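Local structure of TraM protein (Plasmid R64, 3WZ3) at residues A[63-67]-A[102-107]. The protein is probably an inner-membrane component of the plasmid R64 type IVB secretion apparatus, related to Legionella DotI, and is represented here by its periplasmic domain. Residues are numbered along the deposited sequence; the frame is centred on the assembly and turned at random.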
loop_
_atom_site.group_PDB
_atom_site.type_symbol
_atom_site.label_atom_id
_atom_site.label_comp_id
_atom_site.label_asym_id
_atom_site.label_seq_id
_atom_site.Cartn_x
_atom_site.Cartn_y
_atom_site.Cartn_z
ATOM N N LYS A 63 -7.065 -9.723 17.978
ATOM C CA LYS A 63 -7.024 -10.714 19.049
ATOM C C LYS A 63 -5.857 -10.526 20.000
ATOM O O LYS A 63 -6.016 -10.690 21.216
ATOM C CB LYS A 63 -7.023 -12.124 18.466
ATOM C CG LYS A 63 -8.379 -12.522 17.917
ATOM C CD LYS A 63 -8.318 -13.858 17.200
ATOM C CE LYS A 63 -7.712 -14.937 18.083
ATOM N NZ LYS A 63 -7.533 -16.216 17.331
ATOM N N GLU A 64 -4.694 -10.166 19.464
ATOM C CA GLU A 64 -3.474 -10.102 20.269
ATOM C C GLU A 64 -3.041 -8.698 20.657
ATOM O O GLU A 64 -2.031 -8.523 21.360
ATOM C CB GLU A 64 -2.328 -10.834 19.580
ATOM C CG GLU A 64 -2.615 -12.317 19.372
ATOM C CD GLU A 64 -1.380 -13.108 18.985
ATOM O OE1 GLU A 64 -0.334 -12.947 19.647
ATOM O OE2 GLU A 64 -1.455 -13.885 18.019
ATOM N N LYS A 65 -3.802 -7.705 20.205
ATOM C CA LYS A 65 -3.560 -6.315 20.604
ATOM C C LYS A 65 -2.160 -5.881 20.202
ATOM O O LYS A 65 -1.391 -5.330 20.999
ATOM C CB LYS A 65 -3.774 -6.127 22.114
ATOM C CG LYS A 65 -5.226 -5.928 22.501
ATOM C CD LYS A 65 -6.114 -7.080 22.068
ATOM C CE LYS A 65 -6.066 -8.222 23.077
ATOM N NZ LYS A 65 -7.209 -9.185 22.937
HETATM N N MSE A 66 -1.824 -6.172 18.953
HETATM C CA MSE A 66 -0.524 -5.835 18.422
HETATM C C MSE A 66 -0.647 -4.732 17.387
HETATM O O MSE A 66 -1.660 -4.629 16.686
HETATM C CB MSE A 66 0.127 -7.061 17.782
HETATM C CG MSE A 66 0.521 -8.152 18.791
HETATM SE SE MSE A 66 1.501 -9.584 17.891
HETATM C CE MSE A 66 2.188 -10.526 19.451
ATOM N N ASN A 67 0.378 -3.899 17.314
ATOM C CA ASN A 67 0.464 -2.919 16.252
ATOM C C ASN A 67 1.181 -3.555 15.076
ATOM O O ASN A 67 1.940 -4.503 15.257
ATOM C CB ASN A 67 1.264 -1.704 16.715
ATOM C CG ASN A 67 0.544 -0.901 17.790
ATOM O OD1 ASN A 67 -0.665 -0.964 17.915
ATOM N ND2 ASN A 67 1.300 -0.120 18.549
ATOM N N GLY A 102 3.754 -6.302 19.865
ATOM C CA GLY A 102 2.891 -6.128 21.016
ATOM C C GLY A 102 3.676 -5.534 22.167
ATOM O O GLY A 102 4.858 -5.221 22.020
ATOM N N GLN A 103 3.015 -5.385 23.312
ATOM C CA GLN A 103 3.656 -4.846 24.501
ATOM C C GLN A 103 4.647 -5.841 25.078
ATOM O O GLN A 103 5.754 -5.469 25.457
ATOM C CB GLN A 103 2.614 -4.479 25.559
ATOM C CG GLN A 103 1.602 -3.437 25.110
ATOM C CD GLN A 103 0.676 -3.009 26.234
ATOM O OE1 GLN A 103 1.058 -3.021 27.408
ATOM N NE2 GLN A 103 -0.552 -2.634 25.882
ATOM N N THR A 104 4.253 -7.110 25.140
ATOM C CA THR A 104 5.097 -8.125 25.767
ATOM C C THR A 104 6.026 -8.839 24.787
ATOM O O THR A 104 7.138 -9.212 25.148
ATOM C CB THR A 104 4.267 -9.157 26.572
ATOM O OG1 THR A 104 3.048 -9.443 25.872
ATOM C CG2 THR A 104 3.933 -8.599 27.947
ATOM N N THR A 105 5.577 -9.031 23.553
ATOM C CA THR A 105 6.440 -9.622 22.537
ATOM C C THR A 105 5.984 -9.289 21.121
ATOM O O THR A 105 5.046 -8.515 20.931
ATOM C CB THR A 105 6.582 -11.150 22.700
ATOM O OG1 THR A 105 5.530 -11.650 23.539
ATOM C CG2 THR A 105 7.932 -11.488 23.330
ATOM N N SER A 106 6.656 -9.890 20.145
ATOM C CA SER A 106 6.450 -9.577 18.735
ATOM C C SER A 106 6.391 -10.855 17.913
ATOM O O SER A 106 6.826 -11.920 18.371
ATOM C CB SER A 106 7.616 -8.740 18.220
ATOM O OG SER A 106 7.765 -7.544 18.959
ATOM N N LYS A 107 5.866 -10.750 16.694
ATOM C CA LYS A 107 5.995 -11.814 15.711
ATOM C C LYS A 107 7.259 -11.558 14.878
ATOM O O LYS A 107 7.798 -10.443 14.850
ATOM C CB LYS A 107 4.771 -11.875 14.793
ATOM C CG LYS A 107 3.422 -11.956 15.504
ATOM C CD LYS A 107 3.182 -13.292 16.186
ATOM C CE LYS A 107 1.814 -13.295 16.863
ATOM N NZ LYS A 107 1.316 -14.670 17.191
HETATM O O HOH W 1 -0.114 -6.318 23.457
#
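Met-66 and Gly-102 bring the two backbones nearest, with Met-66 CA 4.3 Å from Gly-102 CA. Helix 57-64 has just ended there: Lys-65 is the first residue to leave helical geometry, and its positive phi turns the chain toward strand 67-82. The other segment is the loop between strands 88-101 and 110-120, closed on itself where Gly-102 N donates to Thr-105 O at 2.8 Å. A water joins the backbones, giving a hydrogen bond to Lys-65 O at 2.9 Å and accepting one from Gln-103 N.

Met-66, a selenomethionine in this crystal, supplies the apolar part. Its CG lies 3.8 Å from Gly-102 CA, and a glycine here means that no side chain intervenes. With CG anti to the carbonyl carbon (chi1 -68°) and the chain extended beyond it, SE and CE run on along the loop, where CE comes to 3.8 Å from Thr-105 O. The contact lies at one end of the antiparallel sheet of this NTF2-like domain, beside the pairing of strands 67-82 and 88-101; Asn-67 pairs with Val-101 at the start of strand 67-82, while Lys-107 pairs with Leu-100 on the side of strand 88-101 that leads to strand 110-120.

Lys-107 crosses Met-66 at about a right angle, its CE 3.9 Å from SE, and the bend at chi2 (-70°) folds its aliphatic chain against the selenium before the amine reaches Glu-64. There the salt bridge is uneven: Lys-107 NZ is 3.0 Å from Glu-64 OE2, on the syn lone pair, whereas the bond to OE1 is weak. On the helix side, Lys-65 curls back and its NZ donates to Lys-63 O at 2.6 Å, from above the carbonyl plane and 48° out of it.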